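Flavin-nucleotide-binding protein (Azotobacter vinelandii, PDB 6RK0) binds FAD and heme b in a split-barrel flavoprotein fold and probably acts as a terminal oxidase associated with the iron-only nitrogenase. Local coordinates at residues 13-25 against 164-176. Sequence-based numbering, arbitrary orientation.
Sequences EAPSDRTHVKRYH and LSIAEASCKVRTG. With FAD (flavin-adenine dinucleotide), chain G.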
ATOM      1  N   GLU A  13      18.271   8.847  17.185  1.00 32.51           N
ATOM      2  CA  GLU A  13      17.775   9.880  16.291  1.00 30.78           C
ATOM      3  C   GLU A  13      17.779   9.357  14.860  1.00 19.28           C
ATOM      4  O   GLU A  13      18.200   8.226  14.588  1.00 18.48           O
ATOM      5  CB  GLU A  13      18.619  11.143  16.408  1.00 41.75           C
ATOM      6  CG  GLU A  13      18.241  12.008  17.606  1.00 58.78           C
ATOM      7  CD  GLU A  13      19.128  13.228  17.765  1.00 66.76           C
ATOM      8  OE1 GLU A  13      18.582  14.348  17.879  1.00 63.88           O
ATOM      9  OE2 GLU A  13      20.368  13.064  17.780  1.00 77.42           O
ATOM     10  N   ALA A  14      17.364  10.210  13.925  1.00 15.77           N
ATOM     11  CA  ALA A  14      17.289   9.755  12.555  1.00 14.10           C
ATOM     12  C   ALA A  14      18.682   9.403  12.032  1.00 13.35           C
ATOM     13  O   ALA A  14      19.677  10.040  12.389  1.00 14.19           O
ATOM     14  CB  ALA A  14      16.690  10.848  11.682  1.00 14.73           C
ATOM     15  N   PRO A  15      18.782   8.400  11.158  1.00 12.61           N
ATOM     16  CA  PRO A  15      20.108   8.020  10.624  1.00 13.06           C
ATOM     17  C   PRO A  15      20.675   8.995   9.615  1.00 13.28           C
ATOM     18  O   PRO A  15      21.881   8.937   9.343  1.00 15.27           O
ATOM     19  CB  PRO A  15      19.880   6.625  10.014  1.00 14.79           C
ATOM     20  CG  PRO A  15      18.442   6.595   9.715  1.00 15.10           C
ATOM     21  CD  PRO A  15      17.735   7.434  10.785  1.00 13.55           C
ATOM     22  N   SER A  16      19.854   9.906   9.092  1.00 12.48           N
ATOM     23  CA  SER A  16      20.312  10.901   8.130  1.00 12.08           C
ATOM     24  C   SER A  16      19.369  12.094   8.181  1.00 12.01           C
ATOM     25  O   SER A  16      18.227  11.965   8.625  1.00 12.20           O
ATOM     26  CB  SER A  16      20.371  10.335   6.721  1.00 12.07           C
ATOM     27  OG  SER A  16      19.058  10.016   6.306  1.00 12.19           O
ATOM     28  N   ASP A  17      19.815  13.241   7.642  1.00 12.07           N
ATOM     29  CA  ASP A  17      18.903  14.382   7.553  1.00 12.65           C
ATOM     30  C   ASP A  17      17.670  14.032   6.736  1.00 11.88           C
ATOM     31  O   ASP A  17      16.554  14.427   7.101  1.00 12.54           O
ATOM     32  CB  ASP A  17      19.599  15.599   6.916  1.00 13.71           C
ATOM     33  CG  ASP A  17      20.627  16.227   7.801  1.00 16.62           C
ATOM     34  OD1 ASP A  17      20.710  15.900   9.011  1.00 20.43           O
ATOM     35  OD2 ASP A  17      21.374  17.060   7.276  1.00 17.37           O
ATOM     36  N   ARG A  18      17.832  13.280   5.648  1.00 11.28           N
ATOM     37  CA  ARG A  18      16.687  13.061   4.776  1.00 11.43           C
ATOM     38  C   ARG A  18      15.696  12.042   5.326  1.00 10.81           C
ATOM     39  O   ARG A  18      14.589  11.955   4.780  1.00 11.03           O
ATOM     40  CB  ARG A  18      17.124  12.734   3.352  1.00 11.94           C
ATOM     41  CG  ARG A  18      17.794  11.432   3.219  1.00 12.20           C
ATOM     42  CD  ARG A  18      18.125  11.155   1.761  1.00 12.81           C
ATOM     43  NE  ARG A  18      18.763   9.867   1.636  1.00 12.58           N
ATOM     44  CZ  ARG A  18      19.273   9.403   0.494  1.00 12.08           C
ATOM     45  NH1 ARG A  18      19.164  10.056  -0.662  1.00 12.06           N
ATOM     46  NH2 ARG A  18      19.902   8.235   0.513  1.00 12.24           N
ATOM     47  N   THR A  19      16.034  11.352   6.417  1.00 10.42           N
ATOM     48  CA  THR A  19      15.102  10.473   7.112  1.00 10.54           C
ATOM     49  C   THR A  19      14.591  11.049   8.411  1.00 10.56           C
ATOM     50  O   THR A  19      13.917  10.347   9.160  1.00 11.30           O
ATOM     51  CB  THR A  19      15.681   9.073   7.340  1.00 11.36           C
ATOM     52  OG1 THR A  19      16.947   9.155   8.003  1.00 11.85           O
ATOM     53  CG2 THR A  19      15.789   8.281   6.028  1.00 12.33           C
ATOM     54  N   HIS A  20      14.830  12.335   8.667  1.00 11.44           N
ATOM     55  CA  HIS A  20      14.379  12.944   9.920  1.00 11.61           C
ATOM     56  C   HIS A  20      12.896  13.301   9.844  1.00 11.20           C
ATOM     57  O   HIS A  20      12.511  14.194   9.074  1.00 11.74           O
ATOM     58  CB  HIS A  20      15.229  14.174  10.227  1.00 13.99           C
ATOM     59  CG  HIS A  20      14.742  14.939  11.417  1.00 19.01           C
ATOM     60  ND1 HIS A  20      14.794  14.450  12.702  1.00 22.08           N
ATOM     61  CD2 HIS A  20      14.103  16.130  11.494  1.00 24.28           C
ATOM     62  CE1 HIS A  20      14.295  15.349  13.534  1.00 23.55           C
ATOM     63  NE2 HIS A  20      13.842  16.363  12.821  1.00 27.11           N
ATOM     64  N   VAL A  21      12.069  12.612  10.636  1.00 10.98           N
ATOM     65  CA  VAL A  21      10.634  12.883  10.687  1.00 10.87           C
ATOM     66  C   VAL A  21      10.436  14.250  11.330  1.00 11.52           C
ATOM     67  O   VAL A  21      10.854  14.492  12.477  1.00 12.60           O
ATOM     68  CB  VAL A  21       9.925  11.782  11.499  1.00 11.30           C
ATOM     69  CG1 VAL A  21       8.445  12.093  11.669  1.00 11.67           C
ATOM     70  CG2 VAL A  21      10.088  10.426  10.855  1.00 11.54           C
ATOM     71  N   LYS A  22       9.708  15.129  10.640  1.00 11.41           N
ATOM     72  CA  LYS A  22       9.394  16.475  11.119  1.00 12.53           C
ATOM     73  C   LYS A  22       7.960  16.524  11.625  1.00 12.40           C
ATOM     74  O   LYS A  22       7.715  16.837  12.796  1.00 14.01           O
ATOM     75  CB  LYS A  22       9.626  17.519  10.002  1.00 14.82           C
ATOM     76  CG  LYS A  22       9.145  18.943  10.326  1.00 19.88           C
ATOM     77  CD  LYS A  22       9.178  19.858   9.090  1.00 25.57           C
ATOM     78  CE  LYS A  22       8.537  21.196   9.385  1.00 28.30           C
ATOM     79  NZ  LYS A  22       8.531  22.099   8.183  1.00 29.23           N
ATOM     80  N   ARG A  23       6.995  16.250  10.754  1.00 11.66           N
ATOM     81  CA  ARG A  23       5.605  16.356  11.176  1.00 12.23           C
ATOM     82  C   ARG A  23       5.236  15.194  12.088  1.00 11.57           C
ATOM     83  O   ARG A  23       5.619  14.039  11.846  1.00 11.62           O
ATOM     84  CB  ARG A  23       4.693  16.404   9.955  1.00 13.80           C
ATOM     85  CG  ARG A  23       5.085  17.544   9.003  1.00 16.59           C
ATOM     86  CD  ARG A  23       3.904  18.267   8.346  1.00 18.89           C
ATOM     87  NE  ARG A  23       3.112  19.030   9.313  1.00 19.03           N
ATOM     88  CZ  ARG A  23       3.318  20.301   9.670  1.00 18.37           C
ATOM     89  NH1 ARG A  23       2.540  20.805  10.603  1.00 19.38           N
ATOM     90  NH2 ARG A  23       4.325  21.035   9.163  1.00 19.04           N
ATOM     91  N   TYR A  24       4.484  15.481  13.148  1.00 11.48           N
ATOM     92  CA  TYR A  24       4.078  14.423  14.069  1.00 11.25           C
ATOM     93  C   TYR A  24       5.301  13.599  14.511  1.00 11.18           C
ATOM     94  O   TYR A  24       5.267  12.366  14.629  1.00 11.25           O
ATOM     95  CB  TYR A  24       2.940  13.566  13.511  1.00 11.35           C
ATOM     96  CG  TYR A  24       1.561  14.153  13.758  1.00 12.03           C
ATOM     97  CD1 TYR A  24       1.236  15.482  13.413  1.00 13.24           C
ATOM     98  CD2 TYR A  24       0.599  13.400  14.376  1.00 13.13           C
ATOM     99  CE1 TYR A  24       0.007  16.006  13.702  1.00 13.54           C
ATOM    100  CE2 TYR A  24      -0.644  13.918  14.666  1.00 15.11           C
ATOM    101  CZ  TYR A  24      -0.931  15.220  14.332  1.00 14.36           C
ATOM    102  OH  TYR A  24      -2.161  15.773  14.622  1.00 16.65           O
ATOM    103  N   HIS A  25       6.383  14.330  14.839  1.00 11.70           N
ATOM    104  CA  HIS A  25       7.664  13.671  15.130  1.00 12.30           C
ATOM    105  C   HIS A  25       7.597  12.777  16.359  1.00 11.65           C
ATOM    106  O   HIS A  25       8.425  11.857  16.484  1.00 11.98           O
ATOM    107  CB  HIS A  25       8.794  14.686  15.259  1.00 14.32           C
ATOM    108  CG  HIS A  25       8.559  15.662  16.356  1.00 18.36           C
ATOM    109  ND1 HIS A  25       7.992  16.902  16.163  1.00 23.10           N
ATOM    110  CD2 HIS A  25       8.756  15.546  17.686  1.00 20.58           C
ATOM    111  CE1 HIS A  25       7.902  17.531  17.326  1.00 22.86           C
ATOM    112  NE2 HIS A  25       8.365  16.730  18.272  1.00 23.90           N
ATOM    113  N   LEU A 164      18.172  -3.641  -0.947  1.00 10.65           N
ATOM    114  CA  LEU A 164      18.403  -2.336  -0.365  1.00 10.54           C
ATOM    115  C   LEU A 164      18.666  -2.520   1.115  1.00 10.49           C
ATOM    116  O   LEU A 164      17.945  -3.246   1.797  1.00 10.52           O
ATOM    117  CB  LEU A 164      17.160  -1.461  -0.570  1.00 10.80           C
ATOM    118  CG  LEU A 164      17.187  -0.046  -0.038  1.00 11.30           C
ATOM    119  CD1 LEU A 164      18.234   0.821  -0.757  1.00 12.50           C
ATOM    120  CD2 LEU A 164      15.778   0.593  -0.181  1.00 12.70           C
ATOM    121  N   SER A 165      19.689  -1.843   1.625  1.00 10.62           N
ATOM    122  CA  SER A 165      19.954  -1.823   3.052  1.00 10.59           C
ATOM    123  C   SER A 165      18.753  -1.271   3.814  1.00 10.28           C
ATOM    124  O   SER A 165      18.082  -0.340   3.376  1.00 10.91           O
ATOM    125  CB  SER A 165      21.148  -0.918   3.304  1.00 11.65           C
ATOM    126  OG  SER A 165      21.365  -0.718   4.683  1.00 12.67           O
ATOM    127  N   ILE A 166      18.536  -1.813   5.015  1.00 10.26           N
ATOM    128  CA  ILE A 166      17.524  -1.275   5.911  1.00 10.74           C
ATOM    129  C   ILE A 166      18.061  -0.176   6.797  1.00 10.64           C
ATOM    130  O   ILE A 166      17.319   0.344   7.639  1.00 11.44           O
ATOM    131  CB  ILE A 166      16.816  -2.371   6.739  1.00 11.19           C
ATOM    132  CG1 ILE A 166      17.744  -2.932   7.826  1.00 11.94           C
ATOM    133  CG2 ILE A 166      16.264  -3.446   5.854  1.00 11.79           C
ATOM    134  CD1 ILE A 166      17.071  -3.955   8.736  1.00 13.70           C
ATOM    135  N   ALA A 167      19.341   0.207   6.663  1.00 10.78           N
ATOM    136  CA  ALA A 167      19.945   1.095   7.648  1.00 11.16           C
ATOM    137  C   ALA A 167      19.388   2.514   7.595  1.00 10.94           C
ATOM    138  O   ALA A 167      19.239   3.150   8.642  1.00 12.40           O
ATOM    139  CB  ALA A 167      21.446   1.126   7.431  1.00 12.21           C
ATOM    140  N   GLU A 168      19.129   3.054   6.404  1.00 10.36           N
ATOM    141  CA  GLU A 168      18.694   4.450   6.296  1.00 10.56           C
ATOM    142  C   GLU A 168      17.166   4.451   6.288  1.00 10.38           C
ATOM    143  O   GLU A 168      16.525   4.558   5.253  1.00 11.32           O
ATOM    144  CB  GLU A 168      19.287   5.135   5.071  1.00 11.42           C
ATOM    145  CG  GLU A 168      19.140   6.636   5.184  1.00 11.98           C
ATOM    146  CD  GLU A 168      19.597   7.428   3.990  1.00 12.79           C
ATOM    147  OE1 GLU A 168      20.051   6.858   2.976  1.00 14.13           O
ATOM    148  OE2 GLU A 168      19.457   8.671   4.042  1.00 13.06           O
ATOM    149  N   ALA A 169      16.612   4.282   7.480  1.00 10.39           N
ATOM    150  CA  ALA A 169      15.176   4.014   7.646  1.00 10.60           C
ATOM    151  C   ALA A 169      14.543   4.959   8.652  1.00 10.01           C
ATOM    152  O   ALA A 169      15.106   5.246   9.714  1.00 10.65           O
ATOM    153  CB  ALA A 169      14.970   2.585   8.195  1.00 11.31           C
ATOM    154  N   SER A 170      13.316   5.368   8.341  1.00  9.44           N
ATOM    155  CA  SER A 170      12.458   6.064   9.291  1.00  9.46           C
ATOM    156  C   SER A 170      11.159   5.288   9.422  1.00  9.05           C
ATOM    157  O   SER A 170      10.610   4.800   8.419  1.00  9.27           O
ATOM    158  CB  SER A 170      12.171   7.490   8.847  1.00 10.14           C
ATOM    159  OG  SER A 170      11.633   7.529   7.544  1.00 10.06           O
ATOM    160  N   CYS A 171      10.642   5.212  10.649  1.00  9.39           N
ATOM    161  CA  CYS A 171       9.315   4.671  10.875  1.00  9.90           C
ATOM    162  C   CYS A 171       8.407   5.703  11.514  1.00  9.43           C
ATOM    163  O   CYS A 171       8.878   6.578  12.264  1.00  9.80           O
ATOM    164  CB  CYS A 171       9.305   3.456  11.792  1.00 10.74           C
ATOM    165  SG  CYS A 171      10.539   2.216  11.453  1.00 11.67           S
ATOM    166  N   LYS A 172       7.099   5.566  11.284  1.00  9.56           N
ATOM    167  CA  LYS A 172       6.090   6.229  12.078  1.00  9.16           C
ATOM    168  C   LYS A 172       5.080   5.178  12.472  1.00  8.92           C
ATOM    169  O   LYS A 172       4.718   4.319  11.655  1.00  9.30           O
ATOM    170  CB  LYS A 172       5.386   7.412  11.347  1.00 10.55           C
ATOM    171  CG  LYS A 172       6.292   8.613  11.134  1.00 10.91           C
ATOM    172  CD  LYS A 172       5.656   9.689  10.289  1.00 10.95           C
ATOM    173  CE  LYS A 172       4.520  10.503  10.949  1.00 10.85           C
ATOM    174  NZ  LYS A 172       3.972  11.511   9.988  1.00  9.98           N
ATOM    175  N   VAL A 173       4.617   5.244  13.723  1.00  9.10           N
ATOM    176  CA  VAL A 173       3.639   4.303  14.260  1.00  9.42           C
ATOM    177  C   VAL A 173       2.629   5.077  15.071  1.00  9.33           C
ATOM    178  O   VAL A 173       3.018   5.885  15.925  1.00 10.12           O
ATOM    179  CB  VAL A 173       4.317   3.233  15.153  1.00 10.31           C
ATOM    180  CG1 VAL A 173       3.268   2.330  15.798  1.00 11.58           C
ATOM    181  CG2 VAL A 173       5.329   2.425  14.341  1.00 10.62           C
ATOM    182  N   ARG A 174       1.345   4.794  14.847  1.00  9.56           N
ATOM    183  CA  ARG A 174       0.286   5.288  15.717  1.00  9.95           C
ATOM    184  C   ARG A 174      -0.541   4.111  16.184  1.00  9.83           C
ATOM    185  O   ARG A 174      -0.928   3.261  15.367  1.00  9.59           O
ATOM    186  CB  ARG A 174      -0.625   6.314  15.044  1.00 10.26           C
ATOM    187  CG  ARG A 174      -1.491   7.056  16.072  1.00 10.50           C
ATOM    188  CD  ARG A 174      -2.729   7.674  15.424  1.00 10.58           C
ATOM    189  NE  ARG A 174      -3.418   8.598  16.323  1.00 10.50           N
ATOM    190  CZ  ARG A 174      -4.219   8.247  17.330  1.00  9.96           C
ATOM    191  NH1 ARG A 174      -4.582   6.987  17.533  1.00  9.84           N
ATOM    192  NH2 ARG A 174      -4.699   9.223  18.122  1.00 10.69           N
ATOM    193  N   THR A 175      -0.829   4.088  17.486  1.00 10.37           N
ATOM    194  CA  THR A 175      -1.719   3.130  18.109  1.00 10.96           C
ATOM    195  C   THR A 175      -2.682   3.872  19.042  1.00 10.39           C
ATOM    196  O   THR A 175      -2.441   5.017  19.404  1.00 11.04           O
ATOM    197  CB  THR A 175      -0.958   2.072  18.946  1.00 13.06           C
ATOM    198  OG1 THR A 175      -0.242   2.726  20.010  1.00 15.11           O
ATOM    199  CG2 THR A 175       0.049   1.272  18.113  1.00 13.48           C
ATOM    200  N   GLY A 176      -3.723   3.171  19.475  1.00 10.81           N
ATOM    201  CA  GLY A 176      -4.551   3.623  20.580  1.00 11.33           C
ATOM    202  C   GLY A 176      -5.678   4.557  20.197  1.00 10.97           C
ATOM    203  O   GLY A 176      -6.008   4.752  19.021  1.00 10.45           O
TER
HETATM  204  PA  FAD G 404       8.117  15.043   6.834  1.00  9.97           P
HETATM  205  O1A FAD G 404       8.122  14.913   8.311  1.00 10.46           O
HETATM  206  O2A FAD G 404       8.397  16.389   6.248  1.00 11.00           O
HETATM  207  O5B FAD G 404       9.092  13.960   6.199  1.00 10.02           O
HETATM  208  C5B FAD G 404      10.481  13.942   6.595  1.00  9.98           C
HETATM  209  C4B FAD G 404      10.959  12.516   6.660  1.00  9.83           C
HETATM  210  O4B FAD G 404      10.156  11.791   7.615  1.00  9.45           O
HETATM  211  C3B FAD G 404      10.805  11.707   5.382  1.00  9.66           C
HETATM  212  O3B FAD G 404      11.807  12.006   4.431  1.00  9.94           O
HETATM  213  C2B FAD G 404      10.808  10.277   5.913  1.00  9.59           C
HETATM  214  O2B FAD G 404      12.137   9.858   6.104  1.00 10.01           O
HETATM  215  C1B FAD G 404      10.073  10.426   7.245  1.00  9.21           C
HETATM  216  N9A FAD G 404       8.656  10.075   7.152  1.00  8.89           N
HETATM  217  C8A FAD G 404       7.606  10.875   6.798  1.00  9.09           C
HETATM  218  N7A FAD G 404       6.466  10.237   6.744  1.00  9.25           N
HETATM  219  C5A FAD G 404       6.784   8.931   7.067  1.00  8.64           C
HETATM  220  C6A FAD G 404       6.002   7.758   7.178  1.00  8.79           C
HETATM  221  N6A FAD G 404       4.679   7.700   6.930  1.00  9.69           N
HETATM  222  N1A FAD G 404       6.643   6.611   7.507  1.00  9.16           N
HETATM  223  C2A FAD G 404       7.959   6.651   7.729  1.00  9.02           C
HETATM  224  N3A FAD G 404       8.802   7.682   7.651  1.00  8.89           N
HETATM  225  C4A FAD G 404       8.132   8.816   7.326  1.00  8.45           C
HETATM  226  N1  FAD G 404      -0.719  11.979   6.080  1.00  9.36           N
HETATM  227  C2  FAD G 404      -1.589  12.966   5.705  1.00 10.69           C
HETATM  228  O2  FAD G 404      -1.247  14.156   5.671  1.00 12.32           O
HETATM  229  N3  FAD G 404      -2.872  12.644   5.321  1.00 10.02           N
HETATM  230  C4  FAD G 404      -3.384  11.384   5.278  1.00  9.63           C
HETATM  231  O4  FAD G 404      -4.521  11.162   4.862  1.00 10.29           O
HETATM  232  C4X FAD G 404      -2.470  10.358   5.732  1.00  9.02           C
HETATM  233  N5  FAD G 404      -2.902   9.083   5.761  1.00  9.53           N
HETATM  234  C5X FAD G 404      -1.983   8.094   6.117  1.00  9.21           C
HETATM  235  C6  FAD G 404      -2.390   6.747   6.086  1.00  8.86           C
HETATM  236  C7  FAD G 404      -1.500   5.721   6.403  1.00  8.91           C
HETATM  237  C7M FAD G 404      -1.967   4.281   6.384  1.00  9.72           C
HETATM  238  C8  FAD G 404      -0.170   6.050   6.746  1.00  8.77           C
HETATM  239  C8M FAD G 404       0.841   4.987   7.011  1.00  9.39           C
HETATM  240  C9  FAD G 404       0.216   7.387   6.811  1.00  8.77           C
HETATM  241  C9A FAD G 404      -0.658   8.405   6.480  1.00  8.65           C
HETATM  242  N10 FAD G 404      -0.290   9.769   6.539  1.00  8.74           N
HETATM  243  C10 FAD G 404      -1.154  10.752   6.090  1.00  9.13           C
HETATM  244  C1' FAD G 404       1.060  10.195   6.943  1.00  8.72           C
HETATM  245  C2' FAD G 404       1.966  10.434   5.749  1.00  8.87           C
HETATM  246  O2' FAD G 404       2.482   9.195   5.292  1.00  8.57           O
HETATM  247  C3' FAD G 404       3.123  11.353   6.131  1.00  9.02           C
HETATM  248  O3' FAD G 404       3.841  10.784   7.217  1.00  9.06           O
HETATM  249  C4' FAD G 404       2.671  12.759   6.507  1.00 10.07           C
HETATM  250  O4' FAD G 404       1.806  13.270   5.492  1.00 10.98           O
HETATM  251  C5' FAD G 404       3.848  13.690   6.633  1.00 10.52           C
HETATM  252  O5' FAD G 404       4.629  13.653   5.420  1.00 10.24           O
HETATM  253  P   FAD G 404       5.734  14.736   5.115  1.00 10.64           P
HETATM  254  O1P FAD G 404       5.188  16.134   5.221  1.00 11.89           O
HETATM  255  O2P FAD G 404       6.408  14.328   3.812  1.00 11.75           O
HETATM  256  O3P FAD G 404       6.739  14.451   6.323  1.00 10.27           O
HETATM  257  O   HOH W   1       6.168  13.134   9.363  1.00 11.74           O
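Arg18 meets Glu168 side-on, with one nitrogen to each carboxylate oxygen: NE to OE2 at 2.8 Å and NH2 to OE1 also at 2.8 Å, the latter nearly straight at 176°. The guanidinium and carboxylate planes lie 26° apart. Ser16 OG takes the anti lone pair of Glu168 OE2 at 2.7 Å, so that oxygen accepts twice. Glu168 reaches across to the loop on an extended chain, its CG swung to the far side from the backbone N (chi1 -165°). A lysine in its place would probably cost Arg18 NE and Ser16 OG this shared acceptor and set a positive charge against the guanidinium. Asp87 makes a second salt bridge, to Arg18 NH1.

Further along strand 169-174, Ser170 and Lys172 face the same loop; FAD lies against both segments, which also touch directly, Thr19 O on Ser170 CB at 3.4 Å. Ser170 OG accepts from ribose O2B and donates to adenine N3A at 2.8 Å, while Arg18 O receives O3B. Val21 CG1 packs on Lys172 CD at 3.9 Å, and Lys172 CD lies 3.5 Å from adenine C5A. A bend at chi3 carries NZ to FAD O3', to a heme oxygen and to a water that also reaches Arg23 O. The ion pair thus joins loop to strand segment on its own, away from the cofactor, whereas FAD is gripped from both: backbone N of Lys22 and of Arg23 donate to phosphate O1A, and Ser170 and Lys172 hold ribose, adenine and ribityl O3'.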